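Long-range contacts in acyl-CoA dehydrogenase (Geobacillus kaustophilus, PDB 2PG0), which probably catalyses the FAD-dependent dehydrogenation of acyl chains, introducing a double bond between the alpha and beta carbons: residues 126-131 with 159-164; 171-176 with 187-192. All blocks are in the same frame, centred on the assembly; numbering follows the deposited sequence.

Contact 1 of 2, residues 126-131 with 159-164; sequences AIAMTE and TFITNG. With FAD (flavin-adenine dinucleotide), chain C.
The backbones of 126-131 and 159-164 run in opposite directions, 170° apart. They do not pair as regular strands. One backbone bond joins them, from Thr159 N to Thr130 O at 2.8 Å and 158°, with the donor above the carbonyl plane. Beyond it, 159-164 turns a corner at Phe160 and enters a type II turn from Ile161 to Gly164. Both segments belong to the middle domain and form part of the flavin pocket. Ile161 fills the space between the backbones: its CD1 sits 3.7 Å from Ala128 CB, and its CG2 meets Ala126 CB. Thr159 OG1 lies 3.7 Å above the plane of the Phe160 ring, over its centre. Thr130 CG2 approaches the ring edge at 4.0 Å from CD2. CD2 also packs by FAD C1'. Tyr347 of the second subunit meets the ring edge-to-face. An alanine here would lose the ring between FAD C1', Thr130 CG2 and Tyr347 of the second subunit, and would probably loosen packing at that boundary. Thr130 OG1 lies beside its own backbone N (chi1 -52°), so both point at the flavin. OG1 donates to FAD N1 at 2.8 Å. Thr130 N and Met129 N donate to FAD O2, Met129 N at 2.9 Å. FAD N3 donates to Ile127 O at 2.9 Å. Thr162 N donates to FAD O4, and Thr162 OG1 to FAD N5 at 3.0 Å. The donors at N1 and O2 would probably stabilise the negative charge that builds up there as the flavin is reduced, consistent with its role as hydride acceptor in this family.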
loop_
_atom_site.group_PDB
_atom_site.type_symbol
_atom_site.label_atom_id
_atom_site.label_comp_id
_atom_site.label_asym_id
_atom_site.label_seq_id
_atom_site.Cartn_x
_atom_site.Cartn_y
_atom_site.Cartn_z
ATOM N N ALA A 126 -7.119 -20.972 -31.411
ATOM C CA ALA A 126 -7.278 -19.670 -30.771
ATOM C C ALA A 126 -8.738 -19.496 -30.382
ATOM O O ALA A 126 -9.616 -20.203 -30.882
ATOM C CB ALA A 126 -6.854 -18.566 -31.707
ATOM N N ILE A 127 -8.991 -18.562 -29.474
ATOM C CA ILE A 127 -10.360 -18.234 -29.094
ATOM C C ILE A 127 -10.581 -16.725 -29.233
ATOM O O ILE A 127 -9.738 -15.926 -28.799
ATOM C CB ILE A 127 -10.719 -18.791 -27.690
ATOM C CG1 ILE A 127 -12.205 -18.564 -27.383
ATOM C CG2 ILE A 127 -9.767 -18.240 -26.593
ATOM C CD1 ILE A 127 -12.782 -19.541 -26.380
ATOM N N ALA A 128 -11.693 -16.352 -29.871
ATOM C CA ALA A 128 -11.962 -14.955 -30.197
ATOM C C ALA A 128 -13.293 -14.489 -29.622
ATOM O O ALA A 128 -14.367 -14.795 -30.159
ATOM C CB ALA A 128 -11.897 -14.717 -31.709
ATOM N N MET A 129 -13.190 -13.761 -28.513
ATOM C CA MET A 129 -14.334 -13.214 -27.783
ATOM C C MET A 129 -14.306 -11.689 -27.973
ATOM O O MET A 129 -15.242 -11.095 -28.515
ATOM C CB MET A 129 -14.222 -13.526 -26.273
ATOM C CG MET A 129 -14.284 -15.007 -25.829
ATOM S SD MET A 129 -13.933 -15.236 -24.044
ATOM C CE MET A 129 -12.294 -15.945 -24.127
ATOM N N THR A 130 -13.195 -11.086 -27.557
ATOM C CA THR A 130 -13.026 -9.630 -27.466
ATOM C C THR A 130 -13.148 -8.893 -28.802
ATOM O O THR A 130 -12.625 -9.337 -29.828
ATOM C CB THR A 130 -11.667 -9.303 -26.795
ATOM O OG1 THR A 130 -11.574 -10.037 -25.567
ATOM C CG2 THR A 130 -11.528 -7.810 -26.500
ATOM N N GLU A 131 -13.837 -7.751 -28.764
ATOM C CA GLU A 131 -14.046 -6.903 -29.929
ATOM C C GLU A 131 -13.594 -5.467 -29.620
ATOM O O GLU A 131 -13.430 -5.119 -28.450
ATOM C CB GLU A 131 -15.526 -6.926 -30.325
ATOM C CG GLU A 131 -16.062 -8.333 -30.614
ATOM C CD GLU A 131 -17.475 -8.331 -31.154
ATOM O OE1 GLU A 131 -18.110 -7.257 -31.168
ATOM O OE2 GLU A 131 -17.964 -9.416 -31.550
ATOM N N THR A 159 -10.442 -8.674 -31.505
ATOM C CA THR A 159 -9.229 -7.930 -31.205
ATOM C C THR A 159 -8.424 -8.614 -30.097
ATOM O O THR A 159 -8.989 -9.338 -29.274
ATOM C CB THR A 159 -9.569 -6.461 -30.841
ATOM O OG1 THR A 159 -8.364 -5.697 -30.674
ATOM C CG2 THR A 159 -10.372 -6.411 -29.575
ATOM N N PHE A 160 -7.111 -8.379 -30.107
ATOM C CA PHE A 160 -6.171 -8.969 -29.140
ATOM C C PHE A 160 -6.151 -10.506 -29.140
ATOM O O PHE A 160 -6.051 -11.125 -28.077
ATOM C CB PHE A 160 -6.470 -8.510 -27.704
ATOM C CG PHE A 160 -6.630 -7.028 -27.532
ATOM C CD1 PHE A 160 -5.620 -6.148 -27.899
ATOM C CD2 PHE A 160 -7.782 -6.520 -26.934
ATOM C CE1 PHE A 160 -5.771 -4.767 -27.714
ATOM C CE2 PHE A 160 -7.939 -5.148 -26.743
ATOM C CZ PHE A 160 -6.933 -4.275 -27.128
ATOM N N ILE A 161 -6.220 -11.136 -30.307
ATOM C CA ILE A 161 -6.352 -12.595 -30.335
ATOM C C ILE A 161 -4.989 -13.294 -30.231
ATOM O O ILE A 161 -4.135 -13.156 -31.108
ATOM C CB ILE A 161 -7.159 -13.083 -31.583
ATOM C CG1 ILE A 161 -8.553 -12.430 -31.614
ATOM C CG2 ILE A 161 -7.246 -14.636 -31.623
ATOM C CD1 ILE A 161 -9.320 -12.427 -30.270
ATOM N N THR A 162 -4.798 -14.025 -29.138
ATOM C CA THR A 162 -3.570 -14.800 -28.897
ATOM C C THR A 162 -3.492 -15.913 -29.959
ATOM O O THR A 162 -4.523 -16.483 -30.326
ATOM C CB THR A 162 -3.581 -15.378 -27.467
ATOM O OG1 THR A 162 -3.626 -14.298 -26.524
ATOM C CG2 THR A 162 -2.330 -16.222 -27.185
ATOM N N ASN A 163 -2.288 -16.195 -30.466
ATOM C CA ASN A 163 -2.118 -17.129 -31.610
ATOM C C ASN A 163 -2.844 -16.613 -32.857
ATOM O O ASN A 163 -3.240 -17.396 -33.731
ATOM C CB ASN A 163 -2.638 -18.545 -31.276
ATOM C CG ASN A 163 -1.864 -19.235 -30.153
ATOM O OD1 ASN A 163 -0.730 -18.880 -29.834
ATOM N ND2 ASN A 163 -2.481 -20.255 -29.567
ATOM N N GLY A 164 -3.010 -15.296 -32.944
ATOM C CA GLY A 164 -3.788 -14.680 -34.023
ATOM C C GLY A 164 -3.289 -14.922 -35.439
ATOM O O GLY A 164 -4.083 -14.961 -36.378
HETATM P PA FAD C . -12.488 -2.665 -21.207
HETATM O O1A FAD C . -12.865 -1.583 -22.174
HETATM O O2A FAD C . -13.536 -3.739 -21.064
HETATM O O5B FAD C . -12.159 -2.003 -19.769
HETATM C C5B FAD C . -11.228 -0.937 -19.664
HETATM C C4B FAD C . -10.987 -0.661 -18.179
HETATM O O4B FAD C . -12.224 -0.323 -17.570
HETATM C C3B FAD C . -10.467 -1.908 -17.466
HETATM O O3B FAD C . -9.529 -1.559 -16.470
HETATM C C2B FAD C . -11.695 -2.464 -16.786
HETATM O O2B FAD C . -11.397 -3.265 -15.657
HETATM C C1B FAD C . -12.448 -1.175 -16.457
HETATM N N9A FAD C . -13.875 -1.461 -16.225
HETATM C C8A FAD C . -14.806 -1.879 -17.145
HETATM N N7A FAD C . -15.987 -2.046 -16.510
HETATM C C5A FAD C . -15.820 -1.744 -15.202
HETATM C C6A FAD C . -16.693 -1.746 -14.120
HETATM N N6A FAD C . -17.936 -2.217 -14.264
HETATM N N1A FAD C . -16.223 -1.388 -12.872
HETATM C C2A FAD C . -14.901 -1.021 -12.690
HETATM N N3A FAD C . -14.037 -1.008 -13.772
HETATM C C4A FAD C . -14.493 -1.373 -15.007
HETATM N N1 FAD C . -9.396 -11.692 -25.887
HETATM C C2 FAD C . -9.882 -12.852 -26.464
HETATM O O2 FAD C . -11.097 -12.993 -26.619
HETATM N N3 FAD C . -9.004 -13.844 -26.879
HETATM C C4 FAD C . -7.643 -13.675 -26.720
HETATM O O4 FAD C . -6.870 -14.556 -27.103
HETATM C C4X FAD C . -7.153 -12.508 -26.124
HETATM N N5 FAD C . -5.789 -12.327 -25.953
HETATM C C5X FAD C . -5.295 -11.163 -25.394
HETATM C C6 FAD C . -3.921 -11.005 -25.261
HETATM C C7 FAD C . -3.411 -9.841 -24.692
HETATM C C7M FAD C . -1.919 -9.724 -24.559
HETATM C C8 FAD C . -4.290 -8.829 -24.260
HETATM C C8M FAD C . -3.812 -7.547 -23.639
HETATM C C9 FAD C . -5.662 -8.989 -24.404
HETATM C C9A FAD C . -6.179 -10.161 -24.967
HETATM N N10 FAD C . -7.556 -10.346 -25.110
HETATM C C10 FAD C . -8.038 -11.508 -25.707
HETATM C "C1'" FAD C . -8.552 -9.332 -24.591
HETATM C "C2'" FAD C . -8.638 -9.170 -23.063
HETATM O "O2'" FAD C . -9.333 -10.221 -22.424
HETATM C "C3'" FAD C . -9.347 -7.846 -22.797
HETATM O "O3'" FAD C . -8.402 -6.827 -23.044
HETATM C "C4'" FAD C . -9.925 -7.700 -21.381
HETATM O "O4'" FAD C . -11.012 -8.580 -21.159
HETATM C "C5'" FAD C . -10.387 -6.271 -21.096
HETATM O "O5'" FAD C . -11.246 -5.800 -22.119
HETATM P P FAD C . -10.926 -4.389 -22.815
HETATM O O1P FAD C . -9.497 -4.353 -23.295
HETATM O O2P FAD C . -11.903 -4.140 -23.931
HETATM O O3P FAD C . -11.065 -3.289 -21.638
HETATM O O HOH W 1 -6.755 -16.939 -28.722
#

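Contact 2 of 2, residues 171-176 with 187-192; sequences VVACKT and ISLLVV
Neither segment carries an aromatic ring, so the faces to describe are those of the sheet, in which the two segments form a beta hairpin of the middle domain. One face holds Val171, Ala173, Lys175, Ile187, Leu189 and Val191. Helices 89-105 and 237-273 pack on it, with Val98 against Val171 and Leu241 against Leu189. The other face holds Val172, Cys174, Ser188 and Leu190. Strand 151-161 lies on that side, with Tyr152 and Val154 against Leu190. At the edges, strand 125-128 runs parallel to 169-175, and strand 230-231 runs antiparallel to 187-193. The two hairpin strands are antiparallel but clearly twisted, 144° between their directions. Val172 pairs with Leu190 and Cys174 with Ser188 as hydrogen-bonded pairs. Val172 N reaches Leu190 O at 2.8 Å from above the carbonyl plane. Ser188 N meets Cys174 O at 2.9 Å, nearly along the C=O axis (170°). Side chains add to these bonds. Leu189 CD2 comes alongside Ala173 CB at 3.9 Å. Cys174 SG, held between its backbone N and carbonyl carbon, lies 4.1 Å from Leu190 CB. Val172 and Val192 cross obliquely and touch through their CG2 methyls at 3.7 Å. Lys175 bends back over Ile187, bringing NZ to 3.3 Å from CG1. Its charge is met by Ala139 O and Pro183 O. Just past the strand end, Thr176 places OG1 between its backbone N and carbonyl carbon (chi1 43°), where it meets Ser188 OG. The two hydroxyls, Thr176 OG1 and Ser188 OG, are hydrogen-bonded at 2.7 Å, and Ser188 OG also bonds Gly235 N.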
loop_
_atom_site.group_PDB
_atom_site.type_symbol
_atom_site.label_atom_id
_atom_site.label_comp_id
_atom_site.label_asym_id
_atom_site.label_seq_id
_atom_site.Cartn_x
_atom_site.Cartn_y
_atom_site.Cartn_z
ATOM N N VAL A 171 -12.068 -20.571 -32.366
ATOM C CA VAL A 171 -13.386 -20.609 -31.728
ATOM C C VAL A 171 -13.903 -19.167 -31.594
ATOM O O VAL A 171 -13.359 -18.371 -30.824
ATOM C CB VAL A 171 -13.350 -21.328 -30.363
ATOM C CG1 VAL A 171 -14.730 -21.288 -29.695
ATOM C CG2 VAL A 171 -12.862 -22.784 -30.523
ATOM N N VAL A 172 -14.940 -18.838 -32.365
ATOM C CA VAL A 172 -15.438 -17.458 -32.455
ATOM C C VAL A 172 -16.793 -17.278 -31.757
ATOM O O VAL A 172 -17.756 -17.985 -32.063
ATOM C CB VAL A 172 -15.518 -16.969 -33.931
ATOM C CG1 VAL A 172 -16.014 -15.520 -34.009
ATOM C CG2 VAL A 172 -14.154 -17.099 -34.613
ATOM N N ALA A 173 -16.853 -16.329 -30.821
ATOM C CA ALA A 173 -18.116 -15.967 -30.172
ATOM C C ALA A 173 -18.823 -14.930 -31.036
ATOM O O ALA A 173 -18.270 -13.872 -31.327
ATOM C CB ALA A 173 -17.873 -15.429 -28.757
ATOM N N CYS A 174 -20.040 -15.245 -31.463
ATOM C CA CYS A 174 -20.781 -14.357 -32.358
ATOM C C CYS A 174 -22.266 -14.362 -32.032
ATOM O O CYS A 174 -22.755 -15.264 -31.359
ATOM C CB CYS A 174 -20.560 -14.768 -33.811
ATOM S SG CYS A 174 -20.824 -16.517 -34.074
ATOM N N LYS A 175 -22.980 -13.341 -32.498
ATOM C CA LYS A 175 -24.414 -13.275 -32.266
ATOM C C LYS A 175 -25.179 -13.887 -33.437
ATOM O O LYS A 175 -25.255 -13.306 -34.520
ATOM C CB LYS A 175 -24.865 -11.838 -31.978
ATOM C CG LYS A 175 -24.393 -11.309 -30.620
ATOM C CD LYS A 175 -25.391 -10.320 -30.029
ATOM C CE LYS A 175 -24.886 -9.708 -28.723
ATOM N NZ LYS A 175 -24.701 -10.729 -27.661
ATOM N N THR A 176 -25.708 -15.087 -33.213
ATOM C CA THR A 176 -26.585 -15.748 -34.184
ATOM C C THR A 176 -28.010 -15.178 -34.130
ATOM O O THR A 176 -28.785 -15.320 -35.081
ATOM C CB THR A 176 -26.615 -17.275 -33.984
ATOM O OG1 THR A 176 -26.709 -17.578 -32.586
ATOM C CG2 THR A 176 -25.354 -17.911 -34.561
ATOM N N ILE A 187 -25.874 -15.484 -28.271
ATOM C CA ILE A 187 -24.470 -15.808 -28.541
ATOM C C ILE A 187 -24.256 -17.304 -28.794
ATOM O O ILE A 187 -24.809 -18.156 -28.097
ATOM C CB ILE A 187 -23.521 -15.318 -27.409
ATOM C CG1 ILE A 187 -23.606 -13.798 -27.245
ATOM C CG2 ILE A 187 -22.071 -15.733 -27.692
ATOM C CD1 ILE A 187 -22.868 -13.256 -26.011
ATOM N N SER A 188 -23.438 -17.596 -29.803
ATOM C CA SER A 188 -23.078 -18.956 -30.169
ATOM C C SER A 188 -21.583 -19.048 -30.400
ATOM O O SER A 188 -20.932 -18.039 -30.677
ATOM C CB SER A 188 -23.806 -19.364 -31.447
ATOM O OG SER A 188 -25.207 -19.354 -31.250
ATOM N N LEU A 189 -21.043 -20.256 -30.290
ATOM C CA LEU A 189 -19.644 -20.501 -30.628
ATOM C C LEU A 189 -19.551 -21.179 -31.989
ATOM O O LEU A 189 -20.211 -22.179 -32.240
ATOM C CB LEU A 189 -18.937 -21.323 -29.542
ATOM C CG LEU A 189 -18.933 -20.730 -28.126
ATOM C CD1 LEU A 189 -18.100 -21.590 -27.181
ATOM C CD2 LEU A 189 -18.453 -19.274 -28.114
ATOM N N LEU A 190 -18.736 -20.605 -32.864
ATOM C CA LEU A 190 -18.577 -21.101 -34.220
ATOM C C LEU A 190 -17.087 -21.274 -34.524
ATOM O O LEU A 190 -16.299 -20.346 -34.341
ATOM C CB LEU A 190 -19.237 -20.119 -35.195
ATOM C CG LEU A 190 -19.327 -20.404 -36.694
ATOM C CD1 LEU A 190 -20.151 -21.656 -36.982
ATOM C CD2 LEU A 190 -19.933 -19.206 -37.395
ATOM N N VAL A 191 -16.702 -22.468 -34.966
ATOM C CA VAL A 191 -15.304 -22.728 -35.319
ATOM C C VAL A 191 -15.008 -22.194 -36.721
ATOM O O VAL A 191 -15.665 -22.580 -37.695
ATOM C CB VAL A 191 -14.957 -24.243 -35.222
ATOM C CG1 VAL A 191 -13.527 -24.506 -35.691
ATOM C CG2 VAL A 191 -15.168 -24.752 -33.804
ATOM N N VAL A 192 -14.029 -21.301 -36.822
ATOM C CA VAL A 192 -13.634 -20.751 -38.118
ATOM C C VAL A 192 -12.274 -21.310 -38.510
ATOM O O VAL A 192 -11.303 -21.196 -37.762
ATOM C CB VAL A 192 -13.629 -19.203 -38.128
ATOM C CG1 VAL A 192 -13.126 -18.662 -39.472
ATOM C CG2 VAL A 192 -15.031 -18.668 -37.841
#

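Contact 1 and contact 2 have centres about 12 Å apart and share one mixed sheet. Strand 125-128 of contact 1 lies beside strand 169-175 of contact 2. Two probable backbone hydrogen bonds join them at one residue: Ala126 O to Val171 N at 2.9 Å, and Ala128 N to Val171 O at 2.8 Å. Lys158 ties them again. Its NZ bonds Met129 O and Ala173 O and forms a salt bridge with Glu131. Contact 1 grips the flavin directly. Contact 2 is a second layer: between nearest atoms, the side chain of Ala173 is about 8 Å from FAD, and that of Val171 about 4 Å from that of Ile127.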